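PDB 3V7D: cell division control protein 4 from Saccharomyces cerevisiae, which serves as the substrate-recognition subunit of an SCF E3 ubiquitin ligase, binding phosphorylated targets such as the CDK inhibitor SIC1 and directing their ubiquitination. Local coordinates for residues D34-L39 with S54-L59; G223-T228 with M270-T275; S361-V366 with V401-L406. The protein carries 1 engineered substitution. All coordinates share one frame; numbering follows the deposited sequence.

Interaction 1: D34-L39 with S54-L59; sequences DIINSL and SLWKKL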
ATOM      1  N   ASP B  34     -17.899  -0.126  14.784  1.00 41.23           N
ATOM      2  CA  ASP B  34     -19.337  -0.328  14.848  1.00 42.54           C
ATOM      3  C   ASP B  34     -19.713  -1.623  14.144  1.00 38.86           C
ATOM      4  O   ASP B  34     -20.601  -2.346  14.586  1.00 37.34           O
ATOM      5  CB  ASP B  34     -20.060   0.872  14.236  1.00 43.11           C
ATOM      6  CG  ASP B  34     -19.773   2.159  14.988  1.00 45.52           C
ATOM      7  OD1 ASP B  34     -19.772   2.117  16.239  1.00 42.33           O
ATOM      8  OD2 ASP B  34     -19.535   3.200  14.337  1.00 48.89           O
ATOM      9  N   ILE B  35     -19.012  -1.919  13.059  1.00 39.22           N
ATOM     10  CA  ILE B  35     -19.220  -3.166  12.339  1.00 42.52           C
ATOM     11  C   ILE B  35     -18.861  -4.369  13.215  1.00 44.09           C
ATOM     12  O   ILE B  35     -19.579  -5.371  13.229  1.00 38.80           O
ATOM     13  CB  ILE B  35     -18.430  -3.181  11.017  1.00 41.34           C
ATOM     14  CG1 ILE B  35     -18.995  -2.117  10.070  1.00 40.27           C
ATOM     15  CG2 ILE B  35     -18.485  -4.554  10.368  1.00 40.90           C
ATOM     16  CD1 ILE B  35     -18.298  -2.048   8.729  1.00 39.82           C
ATOM     17  N   ILE B  36     -17.769  -4.252  13.969  1.00 46.94           N
ATOM     18  CA  ILE B  36     -17.348  -5.320  14.875  1.00 42.25           C
ATOM     19  C   ILE B  36     -18.380  -5.572  15.968  1.00 47.15           C
ATOM     20  O   ILE B  36     -18.718  -6.721  16.262  1.00 50.09           O
ATOM     21  CB  ILE B  36     -15.967  -5.030  15.502  1.00 47.18           C
ATOM     22  CG1 ILE B  36     -14.885  -5.123  14.431  1.00 50.11           C
ATOM     23  CG2 ILE B  36     -15.663  -6.010  16.632  1.00 42.09           C
ATOM     24  CD1 ILE B  36     -14.960  -6.403  13.629  1.00 57.51           C
ATOM     25  N   ASN B  37     -18.884  -4.496  16.566  1.00 45.36           N
ATOM     26  CA  ASN B  37     -19.939  -4.616  17.563  1.00 46.49           C
ATOM     27  C   ASN B  37     -21.197  -5.226  16.962  1.00 47.39           C
ATOM     28  O   ASN B  37     -21.897  -6.005  17.611  1.00 45.30           O
ATOM     29  CB  ASN B  37     -20.268  -3.252  18.177  1.00 53.22           C
ATOM     30  CG  ASN B  37     -19.184  -2.757  19.114  1.00 59.52           C
ATOM     31  OD1 ASN B  37     -18.470  -3.550  19.725  1.00 60.11           O
ATOM     32  ND2 ASN B  37     -19.061  -1.439  19.236  1.00 59.74           N
ATOM     33  N   SER B  38     -21.481  -4.868  15.715  1.00 46.21           N
ATOM     34  CA  SER B  38     -22.691  -5.328  15.052  1.00 42.44           C
ATOM     35  C   SER B  38     -22.674  -6.842  14.851  1.00 42.83           C
ATOM     36  O   SER B  38     -23.719  -7.488  14.883  1.00 41.09           O
ATOM     37  CB  SER B  38     -22.882  -4.591  13.728  1.00 39.82           C
ATOM     38  OG  SER B  38     -23.102  -3.208  13.962  1.00 40.24           O
ATOM     39  N   LEU B  39     -21.477  -7.398  14.674  1.00 42.15           N
ATOM     40  CA  LEU B  39     -21.293  -8.844  14.582  1.00 42.81           C
ATOM     41  C   LEU B  39     -21.785  -9.574  15.828  1.00 44.07           C
ATOM     42  O   LEU B  39     -22.168 -10.740  15.754  1.00 45.24           O
ATOM     43  CB  LEU B  39     -19.821  -9.184  14.341  1.00 43.63           C
ATOM     44  CG  LEU B  39     -19.336  -9.073  12.898  1.00 43.79           C
ATOM     45  CD1 LEU B  39     -17.820  -9.144  12.832  1.00 43.37           C
ATOM     46  CD2 LEU B  39     -19.960 -10.178  12.065  1.00 46.19           C
ATOM     47  N   SER B  54     -17.323  -7.163  -0.298  1.00 40.23           N
ATOM     48  CA  SER B  54     -17.122  -5.745  -0.570  1.00 43.03           C
ATOM     49  C   SER B  54     -16.963  -4.912   0.698  1.00 42.97           C
ATOM     50  O   SER B  54     -16.157  -3.984   0.736  1.00 50.97           O
ATOM     51  CB  SER B  54     -18.253  -5.191  -1.444  1.00 49.86           C
ATOM     52  OG  SER B  54     -19.500  -5.237  -0.771  1.00 58.09           O
ATOM     53  N   LEU B  55     -17.721  -5.250   1.733  1.00 44.14           N
ATOM     54  CA  LEU B  55     -17.641  -4.530   3.000  1.00 39.54           C
ATOM     55  C   LEU B  55     -16.209  -4.505   3.526  1.00 39.76           C
ATOM     56  O   LEU B  55     -15.693  -3.453   3.892  1.00 41.49           O
ATOM     57  CB  LEU B  55     -18.571  -5.173   4.029  1.00 38.39           C
ATOM     58  CG  LEU B  55     -18.792  -4.499   5.383  1.00 43.57           C
ATOM     59  CD1 LEU B  55     -20.157  -4.882   5.909  1.00 46.38           C
ATOM     60  CD2 LEU B  55     -17.722  -4.894   6.387  1.00 48.18           C
ATOM     61  N   TRP B  56     -15.575  -5.672   3.559  1.00 44.52           N
ATOM     62  CA  TRP B  56     -14.222  -5.794   4.092  1.00 42.06           C
ATOM     63  C   TRP B  56     -13.174  -5.340   3.085  1.00 37.83           C
ATOM     64  O   TRP B  56     -12.108  -4.858   3.467  1.00 36.72           O
ATOM     65  CB  TRP B  56     -13.965  -7.224   4.572  1.00 45.36           C
ATOM     66  CG  TRP B  56     -14.890  -7.577   5.679  1.00 40.49           C
ATOM     67  CD1 TRP B  56     -16.002  -8.359   5.601  1.00 38.15           C
ATOM     68  CD2 TRP B  56     -14.822  -7.102   7.025  1.00 33.33           C
ATOM     69  NE1 TRP B  56     -16.618  -8.425   6.828  1.00 38.74           N
ATOM     70  CE2 TRP B  56     -15.914  -7.659   7.718  1.00 33.70           C
ATOM     71  CE3 TRP B  56     -13.936  -6.273   7.715  1.00 36.45           C
ATOM     72  CZ2 TRP B  56     -16.147  -7.406   9.065  1.00 35.80           C
ATOM     73  CZ3 TRP B  56     -14.168  -6.024   9.052  1.00 44.49           C
ATOM     74  CH2 TRP B  56     -15.263  -6.592   9.716  1.00 42.55           C
ATOM     75  N   LYS B  57     -13.489  -5.480   1.801  1.00 34.38           N
ATOM     76  CA  LYS B  57     -12.640  -4.943   0.746  1.00 40.20           C
ATOM     77  C   LYS B  57     -12.528  -3.427   0.882  1.00 37.47           C
ATOM     78  O   LYS B  57     -11.427  -2.875   0.851  1.00 33.29           O
ATOM     79  CB  LYS B  57     -13.186  -5.306  -0.637  1.00 43.82           C
ATOM     80  CG  LYS B  57     -12.311  -4.814  -1.786  1.00 48.70           C
ATOM     81  CD  LYS B  57     -12.918  -5.138  -3.146  1.00 51.33           C
ATOM     82  CE  LYS B  57     -12.023  -4.649  -4.276  1.00 60.23           C
ATOM     83  NZ  LYS B  57     -12.597  -4.924  -5.623  1.00 67.48           N
ATOM     84  N   LYS B  58     -13.671  -2.766   1.047  1.00 30.78           N
ATOM     85  CA  LYS B  58     -13.714  -1.316   1.219  1.00 38.21           C
ATOM     86  C   LYS B  58     -12.920  -0.844   2.438  1.00 38.72           C
ATOM     87  O   LYS B  58     -12.187   0.141   2.361  1.00 41.65           O
ATOM     88  CB  LYS B  58     -15.161  -0.823   1.323  1.00 41.73           C
ATOM     89  CG  LYS B  58     -15.932  -0.810   0.007  1.00 47.22           C
ATOM     90  CD  LYS B  58     -17.404  -0.499   0.250  1.00 51.42           C
ATOM     91  CE  LYS B  58     -18.128  -0.115  -1.034  1.00 59.42           C
ATOM     92  NZ  LYS B  58     -18.143  -1.219  -2.032  1.00 63.42           N
ATOM     93  N   LEU B  59     -13.081  -1.536   3.564  1.00 35.12           N
ATOM     94  CA  LEU B  59     -12.362  -1.176   4.787  1.00 33.51           C
ATOM     95  C   LEU B  59     -10.851  -1.321   4.611  1.00 35.82           C
ATOM     96  O   LEU B  59     -10.087  -0.436   5.006  1.00 37.42           O
ATOM     97  CB  LEU B  59     -12.847  -2.014   5.976  1.00 32.86           C
ATOM     98  CG  LEU B  59     -14.199  -1.613   6.571  1.00 32.79           C
ATOM     99  CD1 LEU B  59     -14.661  -2.616   7.608  1.00 34.53           C
ATOM    100  CD2 LEU B  59     -14.109  -0.222   7.178  1.00 34.56           C
TER
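Within the F-box domain, the part of an F-box protein that docks on SKP1, I35 of helix 32-39 meets L55, W56 and L59 of helix 53-62. The two helical segments run roughly antiparallel (151°) with axes 13.2 Å apart, bridged by side chains without any hydrogen bond. I35 works with two branches. Its CD1 is carried outward by an extended CG1 arm (chi2 -180°) and meets the leucines tip to tip, 3.7 Å from L55 CD2 and 3.8 Å from L59 CD1. Its CG2 instead slides past W56, 3.9 Å from CH2. The indole is held from several directions: L55 CD2 sits 3.5 Å above the plane over the ring centre, while I36 CD1 reaches the edge at CH2 (3.9 Å), its side chain crossing the indole at about a right angle. L39 CD1 lies more distantly at the same edge, near CZ2. Around this apolar seam, helix 43-49 supplies I49 against I35 and L39, helix 20-27 places F27 against L55, and helix 87-106 packs L91 and R92 on W56 and F95 on L59. A chain of another protein lies against D34, I36, N37 and S38.

Interaction 2: G223-T228 with M270-T275; sequences GSRDNT and MASVRT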
ATOM      1  N   GLY B 223      24.095  -3.058 -13.009  1.00 50.13           N
ATOM      2  CA  GLY B 223      24.790  -1.845 -13.399  1.00 50.37           C
ATOM      3  C   GLY B 223      26.163  -1.780 -12.755  1.00 53.01           C
ATOM      4  O   GLY B 223      26.338  -2.189 -11.605  1.00 50.84           O
ATOM      5  N   SER B 224      27.140  -1.262 -13.493  1.00 54.17           N
ATOM      6  CA  SER B 224      28.517  -1.246 -13.017  1.00 54.33           C
ATOM      7  C   SER B 224      29.217   0.084 -13.245  1.00 51.67           C
ATOM      8  O   SER B 224      28.751   0.926 -14.010  1.00 49.33           O
ATOM      9  CB  SER B 224      29.318  -2.370 -13.682  1.00 57.14           C
ATOM     10  OG  SER B 224      30.718  -2.177 -13.535  1.00 56.64           O
ATOM     11  N   ARG B 225      30.354   0.252 -12.576  1.00 56.23           N
ATOM     12  CA  ARG B 225      31.213   1.410 -12.781  1.00 60.14           C
ATOM     13  C   ARG B 225      31.968   1.345 -14.109  1.00 61.81           C
ATOM     14  O   ARG B 225      32.767   2.230 -14.410  1.00 65.99           O
ATOM     15  CB  ARG B 225      32.204   1.548 -11.625  1.00 57.37           C
ATOM     16  CG  ARG B 225      31.563   1.987 -10.332  1.00 57.46           C
ATOM     17  CD  ARG B 225      32.592   2.173  -9.241  1.00 60.79           C
ATOM     18  NE  ARG B 225      32.068   3.006  -8.162  1.00 65.26           N
ATOM     19  CZ  ARG B 225      32.733   3.286  -7.046  1.00 69.78           C
ATOM     20  NH1 ARG B 225      33.949   2.792  -6.853  1.00 73.03           N
ATOM     21  NH2 ARG B 225      32.178   4.058  -6.122  1.00 68.24           N
ATOM     22  N   ASP B 226      31.720   0.303 -14.899  1.00 56.20           N
ATOM     23  CA  ASP B 226      32.302   0.215 -16.237  1.00 59.94           C
ATOM     24  C   ASP B 226      31.394   0.860 -17.281  1.00 63.49           C
ATOM     25  O   ASP B 226      31.573   0.648 -18.483  1.00 67.08           O
ATOM     26  CB  ASP B 226      32.623  -1.238 -16.617  1.00 59.02           C
ATOM     27  CG  ASP B 226      31.406  -2.147 -16.585  1.00 58.45           C
ATOM     28  OD1 ASP B 226      30.262  -1.650 -16.640  1.00 65.43           O
ATOM     29  OD2 ASP B 226      31.595  -3.378 -16.509  1.00 56.97           O
ATOM     30  N   ASN B 227      30.414   1.626 -16.797  1.00 59.22           N
ATOM     31  CA  ASN B 227      29.450   2.362 -17.624  1.00 55.83           C
ATOM     32  C   ASN B 227      28.405   1.489 -18.320  1.00 50.67           C
ATOM     33  O   ASN B 227      27.574   1.993 -19.077  1.00 50.98           O
ATOM     34  CB  ASN B 227      30.155   3.261 -18.652  1.00 60.09           C
ATOM     35  CG  ASN B 227      31.278   4.074 -18.042  1.00 62.46           C
ATOM     36  OD1 ASN B 227      31.395   4.172 -16.822  1.00 64.23           O
ATOM     37  ND2 ASN B 227      32.109   4.664 -18.891  1.00 61.41           N
ATOM     38  N   THR B 228      28.437   0.188 -18.055  1.00 46.73           N
ATOM     39  CA  THR B 228      27.547  -0.739 -18.745  1.00 52.19           C
ATOM     40  C   THR B 228      26.517  -1.366 -17.817  1.00 57.71           C
ATOM     41  O   THR B 228      26.587  -1.227 -16.594  1.00 55.61           O
ATOM     42  CB  THR B 228      28.328  -1.908 -19.385  1.00 53.88           C
ATOM     43  OG1 THR B 228      28.612  -2.898 -18.386  1.00 51.19           O
ATOM     44  CG2 THR B 228      29.630  -1.421 -20.012  1.00 57.96           C
ATOM     45  N   MET B 270      28.130   6.996 -20.352  1.00 58.29           N
ATOM     46  CA  MET B 270      29.514   7.448 -20.454  1.00 58.68           C
ATOM     47  C   MET B 270      30.162   7.488 -19.079  1.00 57.27           C
ATOM     48  O   MET B 270      31.316   7.889 -18.937  1.00 60.81           O
ATOM     49  CB  MET B 270      29.580   8.835 -21.096  1.00 57.50           C
ATOM     50  CG  MET B 270      29.132   8.890 -22.554  1.00 60.88           C
ATOM     51  SD  MET B 270      30.297   8.110 -23.693  1.00 96.80           S
ATOM     52  CE  MET B 270      29.552   6.497 -23.910  1.00 49.79           C
ATOM     53  N   ALA B 271      29.404   7.083 -18.066  1.00 49.75           N
ATOM     54  CA  ALA B 271      29.902   7.062 -16.700  1.00 54.71           C
ATOM     55  C   ALA B 271      29.196   5.975 -15.903  1.00 56.57           C
ATOM     56  O   ALA B 271      28.280   5.320 -16.409  1.00 57.62           O
ATOM     57  CB  ALA B 271      29.720   8.418 -16.039  1.00 55.78           C
ATOM     58  N   SER B 272      29.636   5.787 -14.662  1.00 52.51           N
ATOM     59  CA  SER B 272      29.151   4.706 -13.813  1.00 52.54           C
ATOM     60  C   SER B 272      27.628   4.616 -13.777  1.00 48.40           C
ATOM     61  O   SER B 272      26.937   5.633 -13.713  1.00 44.86           O
ATOM     62  CB  SER B 272      29.698   4.864 -12.394  1.00 58.54           C
ATOM     63  OG  SER B 272      29.032   3.995 -11.495  1.00 66.04           O
ATOM     64  N   VAL B 273      27.116   3.392 -13.850  1.00 49.16           N
ATOM     65  CA  VAL B 273      25.686   3.159 -13.715  1.00 51.12           C
ATOM     66  C   VAL B 273      25.353   3.056 -12.235  1.00 46.94           C
ATOM     67  O   VAL B 273      25.648   2.050 -11.586  1.00 42.18           O
ATOM     68  CB  VAL B 273      25.235   1.886 -14.447  1.00 50.83           C
ATOM     69  CG1 VAL B 273      23.742   1.670 -14.246  1.00 45.21           C
ATOM     70  CG2 VAL B 273      25.571   1.986 -15.931  1.00 52.43           C
ATOM     71  N   ARG B 274      24.745   4.114 -11.713  1.00 43.82           N
ATOM     72  CA  ARG B 274      24.544   4.277 -10.280  1.00 46.60           C
ATOM     73  C   ARG B 274      23.279   3.594  -9.773  1.00 48.98           C
ATOM     74  O   ARG B 274      23.243   3.093  -8.652  1.00 51.83           O
ATOM     75  CB  ARG B 274      24.496   5.767  -9.937  1.00 46.96           C
ATOM     76  CG  ARG B 274      24.370   6.071  -8.458  1.00 45.00           C
ATOM     77  CD  ARG B 274      25.505   5.443  -7.667  1.00 45.97           C
ATOM     78  NE  ARG B 274      25.503   5.908  -6.286  1.00 46.19           N
ATOM     79  CZ  ARG B 274      24.769   5.368  -5.319  1.00 48.46           C
ATOM     80  NH1 ARG B 274      23.983   4.333  -5.579  1.00 44.40           N
ATOM     81  NH2 ARG B 274      24.828   5.859  -4.087  1.00 50.22           N
ATOM     82  N   THR B 275      22.240   3.580 -10.596  1.00 50.87           N
ATOM     83  CA  THR B 275      20.948   3.070 -10.159  1.00 46.34           C
ATOM     84  C   THR B 275      20.214   2.354 -11.287  1.00 44.30           C
ATOM     85  O   THR B 275      20.391   2.676 -12.460  1.00 46.33           O
ATOM     86  CB  THR B 275      20.062   4.204  -9.616  1.00 44.32           C
ATOM     87  OG1 THR B 275      18.752   3.698  -9.337  1.00 45.99           O
ATOM     88  CG2 THR B 275      19.963   5.331 -10.637  1.00 43.47           C
TER
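V273 and N227 make the largest shares of the contact between the strand end and turn 223-228 and segment 270-275. V273 N donates to S224 O over 3.0 Å in a nearly straight bond (169°), although the donor stands well above the carbonyl plane. The valine's branches reach the two ends of segment 223-228: CG1, anti to the backbone N (chi1 179°), lies 3.8 Å from G223 CA, and CG2 lies 3.4 Å from T228 O. N227 spreads its amide over the peptide backbone of M270 and A271, with OD1 3.0 Å from A271 C and ND2 near M270 O; these are close polar contacts, not hydrogen bonds. N227 CA also makes a CA-H...O contact with A271 O. R225 CG packs 3.4 Å from S272 OG, a buried hydroxyl without a polar partner in the model.

The second shell shapes the turn. S224 to N227 form a type I turn; S224 OG accepts from D226 N (an ST turn) and also hydrogen-bonds T205 O. D226 OD1 takes T228 N (an Asx turn), with T228 OG1 a second donor from the same face. Beyond the packed CG, the R225 guanidinium hydrogen-bonds the backbone and a modified side chain of the bound peptide. The contact joins strand 218-224 of WD 3 to strand 273-279 of WD 4, where R274 and T275 form a classic bulge opposite G286.

Interaction 3: S361-V366 with V401-L406; sequences SDKFLV and VSDNIL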
ATOM      1  N   SER B 361       5.144   4.465  -3.021  1.00 34.67           N
ATOM      2  CA  SER B 361       4.054   3.672  -2.468  1.00 35.34           C
ATOM      3  C   SER B 361       2.844   3.886  -3.363  1.00 35.10           C
ATOM      4  O   SER B 361       2.916   4.652  -4.321  1.00 37.58           O
ATOM      5  CB  SER B 361       3.729   4.096  -1.037  1.00 33.45           C
ATOM      6  OG  SER B 361       3.067   5.349  -1.013  1.00 37.28           O
ATOM      7  N   ASP B 362       1.739   3.219  -3.054  1.00 32.84           N
ATOM      8  CA  ASP B 362       0.531   3.332  -3.867  1.00 35.31           C
ATOM      9  C   ASP B 362       0.075   4.778  -4.068  1.00 35.62           C
ATOM     10  O   ASP B 362      -0.391   5.133  -5.147  1.00 39.69           O
ATOM     11  CB  ASP B 362      -0.615   2.503  -3.271  1.00 44.46           C
ATOM     12  CG  ASP B 362      -0.437   1.012  -3.488  1.00 59.74           C
ATOM     13  OD1 ASP B 362       0.136   0.626  -4.530  1.00 63.02           O
ATOM     14  OD2 ASP B 362      -0.875   0.227  -2.618  1.00 66.33           O
ATOM     15  N   LYS B 363       0.219   5.617  -3.044  1.00 36.67           N
ATOM     16  CA  LYS B 363      -0.261   6.994  -3.151  1.00 43.44           C
ATOM     17  C   LYS B 363       0.821   8.078  -3.070  1.00 37.36           C
ATOM     18  O   LYS B 363       0.572   9.229  -3.430  1.00 38.45           O
ATOM     19  CB  LYS B 363      -1.374   7.263  -2.130  1.00 49.10           C
ATOM     20  CG  LYS B 363      -0.915   7.328  -0.699  1.00 52.81           C
ATOM     21  CD  LYS B 363      -2.102   7.396   0.263  1.00 62.26           C
ATOM     22  CE  LYS B 363      -2.839   8.728   0.174  1.00 64.81           C
ATOM     23  NZ  LYS B 363      -3.824   8.909   1.279  1.00 64.29           N
ATOM     24  N   PHE B 364       2.020   7.718  -2.621  1.00 32.43           N
ATOM     25  CA  PHE B 364       3.078   8.713  -2.444  1.00 33.56           C
ATOM     26  C   PHE B 364       4.350   8.398  -3.229  1.00 33.45           C
ATOM     27  O   PHE B 364       4.862   7.280  -3.168  1.00 37.10           O
ATOM     28  CB  PHE B 364       3.473   8.835  -0.968  1.00 26.25           C
ATOM     29  CG  PHE B 364       2.361   9.258  -0.061  1.00 25.06           C
ATOM     30  CD1 PHE B 364       1.663  10.431  -0.291  1.00 25.82           C
ATOM     31  CD2 PHE B 364       2.047   8.501   1.058  1.00 25.40           C
ATOM     32  CE1 PHE B 364       0.647  10.831   0.567  1.00 25.48           C
ATOM     33  CE2 PHE B 364       1.037   8.890   1.919  1.00 26.38           C
ATOM     34  CZ  PHE B 364       0.333  10.060   1.671  1.00 25.89           C
ATOM     35  N   LEU B 365       4.865   9.384  -3.956  1.00 36.48           N
ATOM     36  CA  LEU B 365       6.271   9.366  -4.349  1.00 33.33           C
ATOM     37  C   LEU B 365       7.007  10.073  -3.228  1.00 31.49           C
ATOM     38  O   LEU B 365       6.619  11.171  -2.827  1.00 31.62           O
ATOM     39  CB  LEU B 365       6.503  10.105  -5.669  1.00 31.02           C
ATOM     40  CG  LEU B 365       7.975  10.313  -6.059  1.00 30.19           C
ATOM     41  CD1 LEU B 365       8.678   8.986  -6.339  1.00 28.02           C
ATOM     42  CD2 LEU B 365       8.113  11.255  -7.254  1.00 30.27           C
ATOM     43  N   VAL B 366       8.047   9.445  -2.695  1.00 32.12           N
ATOM     44  CA  VAL B 366       8.785  10.049  -1.587  1.00 27.67           C
ATOM     45  C   VAL B 366      10.260  10.221  -1.929  1.00 28.10           C
ATOM     46  O   VAL B 366      10.892   9.317  -2.473  1.00 32.09           O
ATOM     47  CB  VAL B 366       8.643   9.232  -0.287  1.00 29.68           C
ATOM     48  CG1 VAL B 366       9.218  10.007   0.897  1.00 27.33           C
ATOM     49  CG2 VAL B 366       7.183   8.888  -0.034  1.00 25.80           C
ATOM     50  N   VAL B 401       8.906   3.583   3.413  1.00 26.89           N
ATOM     51  CA  VAL B 401       7.601   4.221   3.468  1.00 28.63           C
ATOM     52  C   VAL B 401       6.459   3.341   2.967  1.00 33.92           C
ATOM     53  O   VAL B 401       6.632   2.504   2.076  1.00 31.67           O
ATOM     54  CB  VAL B 401       7.623   5.551   2.678  1.00 27.95           C
ATOM     55  CG1 VAL B 401       7.635   5.285   1.172  1.00 19.98           C
ATOM     56  CG2 VAL B 401       6.444   6.438   3.066  1.00 28.71           C
ATOM     57  N   SER B 402       5.293   3.533   3.574  1.00 27.76           N
ATOM     58  CA  SER B 402       4.048   2.975   3.079  1.00 28.89           C
ATOM     59  C   SER B 402       3.058   4.129   3.013  1.00 31.54           C
ATOM     60  O   SER B 402       3.426   5.275   3.267  1.00 34.53           O
ATOM     61  CB  SER B 402       3.525   1.902   4.029  1.00 22.79           C
ATOM     62  OG  SER B 402       3.101   2.486   5.253  1.00 29.74           O
ATOM     63  N   ASP B 403       1.804   3.838   2.684  1.00 26.77           N
ATOM     64  CA  ASP B 403       0.782   4.876   2.650  1.00 29.85           C
ATOM     65  C   ASP B 403       0.510   5.430   4.044  1.00 28.21           C
ATOM     66  O   ASP B 403       0.056   6.557   4.189  1.00 32.77           O
ATOM     67  CB  ASP B 403      -0.520   4.350   2.043  1.00 32.85           C
ATOM     68  CG  ASP B 403      -0.409   4.077   0.554  1.00 37.10           C
ATOM     69  OD1 ASP B 403       0.516   4.613  -0.100  1.00 33.34           O
ATOM     70  OD2 ASP B 403      -1.261   3.325   0.036  1.00 40.18           O
ATOM     71  N   ASN B 404       0.807   4.635   5.065  1.00 27.72           N
ATOM     72  CA  ASN B 404       0.481   4.990   6.437  1.00 28.24           C
ATOM     73  C   ASN B 404       1.661   5.493   7.270  1.00 30.45           C
ATOM     74  O   ASN B 404       1.487   6.311   8.169  1.00 31.26           O
ATOM     75  CB  ASN B 404      -0.165   3.796   7.136  1.00 29.90           C
ATOM     76  CG  ASN B 404      -1.550   3.489   6.598  1.00 31.91           C
ATOM     77  OD1 ASN B 404      -2.326   4.395   6.306  1.00 35.60           O
ATOM     78  ND2 ASN B 404      -1.863   2.208   6.462  1.00 32.09           N
ATOM     79  N   ILE B 405       2.860   5.009   6.959  1.00 30.58           N
ATOM     80  CA  ILE B 405       4.021   5.224   7.812  1.00 26.20           C
ATOM     81  C   ILE B 405       5.262   5.627   7.022  1.00 29.41           C
ATOM     82  O   ILE B 405       5.542   5.065   5.967  1.00 26.91           O
ATOM     83  CB  ILE B 405       4.348   3.942   8.620  1.00 32.04           C
ATOM     84  CG1 ILE B 405       3.281   3.685   9.686  1.00 31.43           C
ATOM     85  CG2 ILE B 405       5.715   4.042   9.284  1.00 29.53           C
ATOM     86  CD1 ILE B 405       3.392   4.610  10.883  1.00 34.53           C
ATOM     87  N   LEU B 406       5.995   6.609   7.542  1.00 33.99           N
ATOM     88  CA  LEU B 406       7.341   6.915   7.072  1.00 31.87           C
ATOM     89  C   LEU B 406       8.341   6.665   8.204  1.00 34.00           C
ATOM     90  O   LEU B 406       8.146   7.131   9.328  1.00 32.53           O
ATOM     91  CB  LEU B 406       7.439   8.370   6.611  1.00 27.97           C
ATOM     92  CG  LEU B 406       8.840   8.949   6.364  1.00 28.73           C
ATOM     93  CD1 LEU B 406       9.489   8.312   5.147  1.00 27.61           C
ATOM     94  CD2 LEU B 406       8.818  10.484   6.227  1.00 21.81           C
TER
HETATM   95  O   HOH W   1      -2.219   8.408   4.041  1.00 47.09           O
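S361 CA and S402 CA, 5.6 Å apart, mark where two beta-hairpin turns come side by side, each tied by a backbone bond: S361 N to F364 O and S402 N to I405 O. D403 dominates the junction. Its OD1 accepts from S361 OG (2.8 Å), nearly along the C-O axis, and from K363 N (3.1 Å) on the syn side, tilted out of the carboxylate plane. S361 OG, placed between its own N and carbonyl carbon (chi1 73°), also receives F364 N, so one hydroxyl links the turn to the carboxylate. K363 lays its CG 3.1 Å from D403 OD1 and 3.5 Å above the F364 ring centre, while its NZ reaches D403 O through a water. D403 O also lies in the phenyl plane, 3.4 Å from F364 CE2 at its edge. D362 OD2 is 4.1 Å from D403 OD2, a probably unfavourable approach of like charges. V366 CG2 meets V401 CG1 at 3.8 Å. The contact joins neighbouring propeller blades, the segments lying in repeats WD 6 and WD 7; F386 of strand 384-389 packs edge-to-face with F364, F399 of strand 396-401 touches V366, and helix 87-106 packs on N404 and I405.

The three contacts follow one another along the chain, neither nesting nor crossing. Interaction 1 closes a short, largely helical loop of 14 residues inside the F-box domain. After helix 87-106 the chain enters the WD40 propeller, where interaction 2 closes a 41-residue connection between WD 3 and WD 4, and interaction 3 a 34-residue one between WD 6 and WD 7. The last two thus join adjacent blades at separate places, their centres 29 Å apart. Interactions 1 and 2 lie on opposite sides of the chain's centre, 51 Å between centres, with the bound peptide at interaction 2. Interaction 3 faces the F-box side: its nearest atoms are about 9 Å from interaction 1, and helix 87-106 touches both.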